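PDB 4YWE: putative aldehyde dehydrogenase from Burkholderia cenocepacia, which probably oxidises aldehydes to carboxylic acids with NAD or NADP as electron acceptor, as in other members of the aldehyde dehydrogenase family. Local coordinates for residues M79-S82 with A83-D87; V296-E299 with R300-E304; V319-S322 with R323-L326. All coordinates share one frame; numbering follows the deposited sequence.

Interaction 1: M79-S82 with A83-D87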
loop_
_atom_site.group_PDB
_atom_site.type_symbol
_atom_site.label_atom_id
_atom_site.label_comp_id
_atom_site.label_asym_id
_atom_site.label_seq_id
_atom_site.Cartn_x
_atom_site.Cartn_y
_atom_site.Cartn_z
ATOM N N MET A 79 22.055 5.162 -8.617
ATOM C CA MET A 79 22.091 6.619 -8.637
ATOM C C MET A 79 23.390 7.117 -9.262
ATOM O O MET A 79 23.381 8.050 -10.064
ATOM C CB MET A 79 21.934 7.192 -7.230
ATOM C CG MET A 79 21.783 8.705 -7.210
ATOM S SD MET A 79 20.382 9.263 -8.202
ATOM C CE MET A 79 19.023 8.926 -7.086
ATOM N N ARG A 80 24.504 6.493 -8.894
ATOM C CA ARG A 80 25.793 6.829 -9.491
ATOM C C ARG A 80 25.771 6.544 -10.987
ATOM O O ARG A 80 26.277 7.331 -11.785
ATOM C CB ARG A 80 26.930 6.055 -8.820
ATOM C CG ARG A 80 27.379 6.638 -7.490
ATOM C CD ARG A 80 28.665 5.988 -7.000
ATOM N NE ARG A 80 28.467 4.597 -6.601
ATOM C CZ ARG A 80 28.137 4.215 -5.371
ATOM N NH1 ARG A 80 27.967 5.120 -4.417
ATOM N NH2 ARG A 80 27.976 2.928 -5.094
ATOM N N LEU A 81 25.172 5.416 -11.357
ATOM C CA LEU A 81 25.019 5.045 -12.757
ATOM C C LEU A 81 24.162 6.069 -13.488
ATOM O O LEU A 81 24.446 6.427 -14.632
ATOM C CB LEU A 81 24.405 3.649 -12.880
ATOM C CG LEU A 81 24.065 3.161 -14.290
ATOM C CD1 LEU A 81 25.282 3.246 -15.199
ATOM C CD2 LEU A 81 23.524 1.741 -14.245
ATOM N N SER A 82 23.115 6.538 -12.815
ATOM C CA SER A 82 22.238 7.566 -13.363
ATOM C C SER A 82 23.023 8.825 -13.726
ATOM O O SER A 82 22.811 9.414 -14.786
ATOM C CB SER A 82 21.131 7.909 -12.365
ATOM O OG SER A 82 20.310 8.954 -12.851
ATOM N N ALA A 83 23.932 9.226 -12.842
ATOM C CA ALA A 83 24.748 10.414 -13.067
ATOM C C ALA A 83 25.749 10.190 -14.198
ATOM O O ALA A 83 26.010 11.095 -14.989
ATOM C CB ALA A 83 25.470 10.813 -11.788
ATOM N N ARG A 84 26.306 8.985 -14.268
ATOM C CA ARG A 84 27.256 8.640 -15.321
ATOM C C ARG A 84 26.588 8.706 -16.690
ATOM O O ARG A 84 27.164 9.225 -17.646
ATOM C CB ARG A 84 27.844 7.245 -15.090
ATOM C CG ARG A 84 28.751 7.134 -13.874
ATOM C CD ARG A 84 30.004 7.988 -14.019
ATOM N NE ARG A 84 30.829 7.580 -15.153
ATOM C CZ ARG A 84 31.121 8.364 -16.186
ATOM N NH1 ARG A 84 30.660 9.607 -16.230
ATOM N NH2 ARG A 84 31.881 7.908 -17.174
ATOM N N VAL A 85 25.369 8.178 -16.774
ATOM C CA VAL A 85 24.600 8.198 -18.013
ATOM C C VAL A 85 24.294 9.634 -18.425
ATOM O O VAL A 85 24.438 9.997 -19.595
ATOM C CB VAL A 85 23.300 7.378 -17.878
ATOM C CG1 VAL A 85 22.415 7.569 -19.100
ATOM C CG2 VAL A 85 23.620 5.905 -17.675
ATOM N N THR A 86 23.873 10.446 -17.459
ATOM C CA THR A 86 23.563 11.852 -17.704
ATOM C C THR A 86 24.775 12.587 -18.268
ATOM O O THR A 86 24.653 13.387 -19.195
ATOM C CB THR A 86 23.089 12.558 -16.418
ATOM O OG1 THR A 86 21.825 12.019 -16.014
ATOM C CG2 THR A 86 22.939 14.056 -16.648
ATOM N N ASP A 87 25.948 12.302 -17.713
ATOM C CA ASP A 87 27.184 12.903 -18.200
ATOM C C ASP A 87 27.570 12.361 -19.573
ATOM O O ASP A 87 28.278 13.024 -20.327
ATOM C CB ASP A 87 28.324 12.667 -17.207
ATOM C CG ASP A 87 28.514 13.826 -16.250
ATOM O OD1 ASP A 87 28.285 14.983 -16.662
ATOM O OD2 ASP A 87 28.894 13.582 -15.086
HETATM O O HOH W 1 20.620 11.410 -13.946
#
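Four successive backbone hydrogen bonds tie Met79-Ser82 to Ala83-Asp87 in the i to i+4 pattern of an alpha helix. Ala83 N donates to Met79 O and Arg84 N to Arg80 O. Val85 N reaches Leu81 O at 2.9 Å, with an N-H...O angle of 162°. Thr86 N completes the set on Ser82 O at 3.1 Å.

The apolar side-chain contact is also one turn long. Leu81 CD1 lies 4.0 Å from Val85 CG2, and the two side chains cross obliquely. Val85 CG2 also lies 3.2 Å from Leu81 O. On another side of the helix, Arg84 CG rests 3.2 Å from Arg80 O.

Polar side chains add a water bridge. Ser82 OG is anti to its own N (chi1 177°), Thr86 OG1 sits beside its own N (chi1 -67°), and these rotations turn both oxygens to water 1. The water donates to Ser82 OG at 2.7 Å. It also hydrogen-bonds Thr86 OG1 at a rather short 2.5 Å. Ser82 OG has a second partner, Ala115 O, so this buried hydroxyl is held from the protein as well as by water. The two arginines also have partners beyond this part of the helix. Arg80 NE bonds Ala200 O, and Arg84 NH2 forms a salt bridge with Glu199.

This part of helix 71-87 lies at its C-terminal end. Leu81, Arg84 and Val85 all pack on Leu196 of helix 188-200. Ser82 and Thr86 meet helix 104-124 at Glu119 and Ala115, while Leu81 touches Phe118. Met79 reaches Met79 of the second subunit, so helix 71-87 packs between two helices of its own chain and also meets a neighbouring copy.

Interaction 2: V296-E299 with R300-E304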
loop_
_atom_site.group_PDB
_atom_site.type_symbol
_atom_site.label_atom_id
_atom_site.label_comp_id
_atom_site.label_asym_id
_atom_site.label_seq_id
_atom_site.Cartn_x
_atom_site.Cartn_y
_atom_site.Cartn_z
ATOM N N VAL A 296 -5.941 6.729 -35.942
ATOM C CA VAL A 296 -6.620 7.916 -35.449
ATOM C C VAL A 296 -8.112 7.802 -35.757
ATOM O O VAL A 296 -8.522 7.698 -36.915
ATOM C CB VAL A 296 -6.004 9.211 -36.028
ATOM C CG1 VAL A 296 -5.906 9.151 -37.547
ATOM C CG2 VAL A 296 -6.797 10.428 -35.572
ATOM N N LEU A 297 -8.915 7.790 -34.700
ATOM C CA LEU A 297 -10.361 7.674 -34.830
ATOM C C LEU A 297 -10.996 9.035 -34.584
ATOM O O LEU A 297 -10.919 9.573 -33.481
ATOM C CB LEU A 297 -10.910 6.635 -33.850
ATOM C CG LEU A 297 -10.126 5.323 -33.764
ATOM C CD1 LEU A 297 -10.709 4.410 -32.696
ATOM C CD2 LEU A 297 -10.089 4.620 -35.114
ATOM N N ILE A 298 -11.618 9.590 -35.619
ATOM C CA ILE A 298 -12.140 10.948 -35.557
ATOM C C ILE A 298 -13.658 10.958 -35.665
ATOM O O ILE A 298 -14.226 10.296 -36.530
ATOM C CB ILE A 298 -11.525 11.823 -36.664
ATOM C CG1 ILE A 298 -10.024 11.560 -36.786
ATOM C CG2 ILE A 298 -11.804 13.292 -36.394
ATOM C CD1 ILE A 298 -9.410 12.114 -38.056
ATOM N N GLU A 299 -14.313 11.714 -34.789
ATOM C CA GLU A 299 -15.757 11.887 -34.872
ATOM C C GLU A 299 -16.110 12.495 -36.226
ATOM O O GLU A 299 -15.359 13.314 -36.756
ATOM C CB GLU A 299 -16.269 12.766 -33.730
ATOM C CG GLU A 299 -17.781 12.911 -33.685
ATOM C CD GLU A 299 -18.256 13.710 -32.488
ATOM O OE1 GLU A 299 -17.432 13.983 -31.589
ATOM O OE2 GLU A 299 -19.452 14.067 -32.447
ATOM N N ARG A 300 -17.245 12.080 -36.781
ATOM C CA ARG A 300 -17.637 12.450 -38.139
ATOM C C ARG A 300 -17.642 13.959 -38.386
ATOM O O ARG A 300 -17.257 14.417 -39.461
ATOM C CB ARG A 300 -19.020 11.879 -38.460
ATOM C CG ARG A 300 -19.076 10.362 -38.482
ATOM C CD ARG A 300 -20.381 9.868 -39.090
ATOM N NE ARG A 300 -20.388 8.419 -39.271
ATOM C CZ ARG A 300 -21.385 7.739 -39.828
ATOM N NH1 ARG A 300 -22.462 8.376 -40.265
ATOM N NH2 ARG A 300 -21.303 6.422 -39.952
ATOM N N ALA A 301 -18.069 14.722 -37.384
ATOM C CA ALA A 301 -18.205 16.169 -37.516
ATOM C C ALA A 301 -16.885 16.856 -37.866
ATOM O O ALA A 301 -16.873 17.862 -38.574
ATOM C CB ALA A 301 -18.777 16.759 -36.236
ATOM N N VAL A 302 -15.777 16.312 -37.372
ATOM C CA VAL A 302 -14.473 16.923 -37.604
ATOM C C VAL A 302 -13.525 15.973 -38.330
ATOM O O VAL A 302 -12.314 16.190 -38.339
ATOM C CB VAL A 302 -13.845 17.398 -36.280
ATOM C CG1 VAL A 302 -14.683 18.506 -35.661
ATOM C CG2 VAL A 302 -13.692 16.234 -35.314
ATOM N N TYR A 303 -14.076 14.929 -38.942
ATOM C CA TYR A 303 -13.264 13.941 -39.649
ATOM C C TYR A 303 -12.496 14.570 -40.810
ATOM O O TYR A 303 -11.268 14.529 -40.841
ATOM C CB TYR A 303 -14.134 12.789 -40.158
ATOM C CG TYR A 303 -13.385 11.781 -41.004
ATOM C CD1 TYR A 303 -12.359 11.013 -40.462
ATOM C CD2 TYR A 303 -13.706 11.592 -42.343
ATOM C CE1 TYR A 303 -11.673 10.090 -41.232
ATOM C CE2 TYR A 303 -13.026 10.672 -43.120
ATOM C CZ TYR A 303 -12.010 9.923 -42.560
ATOM O OH TYR A 303 -11.331 9.008 -43.332
ATOM N N GLU A 304 -13.224 15.153 -41.756
ATOM C CA GLU A 304 -12.605 15.786 -42.921
ATOM C C GLU A 304 -11.700 16.983 -42.574
ATOM O O GLU A 304 -10.625 17.118 -43.157
ATOM C CB GLU A 304 -13.683 16.218 -43.922
ATOM C CG GLU A 304 -14.501 15.067 -44.494
ATOM C CD GLU A 304 -13.716 14.210 -45.471
ATOM O OE1 GLU A 304 -12.634 14.644 -45.918
ATOM O OE2 GLU A 304 -14.183 13.097 -45.794
HETATM O O HOH W 2 -20.418 14.006 -35.357
#
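Ile298 and Glu299 meet Val302 and Tyr303 where strand 293-299 turns into helix 303-315, a strand-turn-helix junction. The strand lies inside the mixed sheet, between strands 394-400 and 261-265.

Ile298 supplies the apolar side of the turn. Its CB points toward the start of the helix. CG2 meets Val302 CG2 at 3.7 Å and also lies 3.6 Å from Tyr303 CA. The other branch, with CG1 beside the backbone N (chi1 -43°), carries CD1 to 4.0 Å from Tyr303 CD1. Ile298 CB approaches the Tyr303 ring at its edge, in the ring plane. The two side chains cross at about a right angle. Leu306 and Val307, further along the helix, pack on the same isoleucine.

Tyr303 opens the helix. Its hydroxyl hydrogen-bonds Asp378, so both the ring edge and the OH are engaged.

Glu299 supplies the polar side. Its backbone O accepts from Val302 N at 3.1 Å, closing the turn just before the helix. The N-H...O angle is 146°, and the donor stands above the carbonyl plane, 44° out of it. CG lies close to Arg300 N, and the extended chain carries the carboxylate on to Ala267 and water 2. One carboxylate oxygen, OE1, accepts from Ala267 N in the loop after strand 261-265. The other works through solvent: water 2 donates to Glu299 OE2 at 3.1 Å and accepts a weak bond from Ala301 N at 3.2 Å.

Interaction 3: V319-S322 with R323-L326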
loop_
_atom_site.group_PDB
_atom_site.type_symbol
_atom_site.label_atom_id
_atom_site.label_comp_id
_atom_site.label_asym_id
_atom_site.label_seq_id
_atom_site.Cartn_x
_atom_site.Cartn_y
_atom_site.Cartn_z
ATOM N N VAL A 319 12.429 13.347 -44.295
ATOM C CA VAL A 319 13.179 12.171 -43.873
ATOM C C VAL A 319 14.595 12.222 -44.428
ATOM O O VAL A 319 14.796 12.415 -45.625
ATOM C CB VAL A 319 12.477 10.876 -44.311
ATOM C CG1 VAL A 319 13.247 9.661 -43.817
ATOM C CG2 VAL A 319 11.056 10.851 -43.794
ATOM N N GLY A 320 15.575 12.044 -43.551
ATOM C CA GLY A 320 16.966 12.050 -43.961
ATOM C C GLY A 320 17.844 11.253 -43.019
ATOM O O GLY A 320 17.338 10.558 -42.137
ATOM N N PRO A 321 19.169 11.341 -43.208
ATOM C CA PRO A 321 20.137 10.674 -42.333
ATOM C C PRO A 321 19.952 11.057 -40.869
ATOM O O PRO A 321 19.415 12.126 -40.574
ATOM C CB PRO A 321 21.486 11.170 -42.860
ATOM C CG PRO A 321 21.227 11.513 -44.283
ATOM C CD PRO A 321 19.827 12.051 -44.318
ATOM N N SER A 322 20.390 10.186 -39.967
ATOM C CA SER A 322 20.273 10.436 -38.536
ATOM C C SER A 322 21.035 11.692 -38.115
ATOM O O SER A 322 20.588 12.433 -37.240
ATOM C CB SER A 322 20.779 9.228 -37.747
ATOM O OG SER A 322 21.063 9.585 -36.407
ATOM N N ARG A 323 22.182 11.930 -38.746
ATOM C CA ARG A 323 22.997 13.099 -38.427
ATOM C C ARG A 323 22.315 14.392 -38.868
ATOM O O ARG A 323 22.579 15.460 -38.317
ATOM C CB ARG A 323 24.379 12.990 -39.078
ATOM C CG ARG A 323 25.258 11.886 -38.508
ATOM C CD ARG A 323 25.400 12.009 -36.998
ATOM N NE ARG A 323 25.877 13.328 -36.589
ATOM C CZ ARG A 323 27.149 13.619 -36.338
ATOM N NH1 ARG A 323 28.082 12.682 -36.451
ATOM N NH2 ARG A 323 27.489 14.846 -35.969
ATOM N N ALA A 324 21.437 14.289 -39.861
ATOM C CA ALA A 324 20.704 15.449 -40.355
ATOM C C ALA A 324 19.689 15.929 -39.321
ATOM O O ALA A 324 19.281 17.091 -39.335
ATOM C CB ALA A 324 20.012 15.124 -41.671
ATOM N N ASP A 325 19.290 15.020 -38.433
ATOM C CA ASP A 325 18.383 15.324 -37.327
ATOM C C ASP A 325 17.097 15.989 -37.812
ATOM O O ASP A 325 16.747 17.087 -37.376
ATOM C CB ASP A 325 19.083 16.212 -36.294
ATOM C CG ASP A 325 18.377 16.215 -34.951
ATOM O OD1 ASP A 325 17.665 15.233 -34.648
ATOM O OD2 ASP A 325 18.537 17.198 -34.195
ATOM N N LEU A 326 16.400 15.318 -38.721
ATOM C CA LEU A 326 15.157 15.840 -39.276
ATOM C C LEU A 326 13.953 15.277 -38.523
ATOM O O LEU A 326 14.086 14.815 -37.390
ATOM C CB LEU A 326 15.065 15.512 -40.766
ATOM C CG LEU A 326 16.245 16.018 -41.602
ATOM C CD1 LEU A 326 16.136 15.551 -43.042
ATOM C CD2 LEU A 326 16.336 17.535 -41.531
HETATM O O HOH W 3 16.864 12.904 -39.466
#
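Arg323 is the shared middle residue of two overlapping type I beta turns, Pro321-Ala324 and Ser322-Asp325. They lie in the loop that joins strand 318-319 to helix 334-349. The chain doubles back here: the end-to-end directions of Val319-Ser322 and Arg323-Leu326 are 149° apart. Arg323 CB points away from Val319-Ser322, and the side chain touches Leu104 of helix 104-124.

Ala324 comes next and closes the first turn. Its N makes a weak hydrogen bond to Pro321 O at 3.0 Å. Its methyl group sits 4.1 Å from Pro321 CD, at the nitrogen side of the proline ring. The same CB is 3.2 Å from Pro321 O.

Asp325 closes the second turn. Its N donates to Ser322 O at 3.1 Å, from well above the carbonyl plane. The positive phi of Asp325 (54°) takes the chain out of this turn. With CG anti to the backbone N (chi1 -162°), the carboxylate leaves the loop, and OD1 accepts from Lys105 N.

Leu326 returns to the start of the loop. Its CD1 lies over the Gly320 backbone, 3.6 Å from Gly320 N. Glycine has no side chain here, which leaves room for the methyl group. Water 3 accepts from Leu326 N at 2.6 Å and donates to Pro321 O.

Pro321 O therefore takes both a weak backbone bond and a water. Two backbone bonds, one weak, and this water hold the loop from within. The buried Ser322 OG and Asp325 OD1 tie it to Lys102 O and Lys105 N around the start of helix 104-124, and Ser322 N ties it to Ser35 OG.

Overall arrangement
All three contacts are local and lie apart in one aldehyde dehydrogenase family chain. Interactions 1 and 2 are on opposite sides of the chain's centre, with centres 45 Å apart. Interaction 3 has its centre 28 Å from that of interaction 1 and 32 Å from that of interaction 2. None touches another. Helix 104-124 relates two of them: it packs against interaction 1, and its first residues receive the loop of interaction 3. Interaction 2 opens helix 303-315; interaction 3 begins on the short strand 318-319 that follows it. Calcium lies nearest interaction 3, about 10 Å from the Ser322 side chain. Interactions 1 and 2 are away from the annotated sites, including the predicted active-site Glu256.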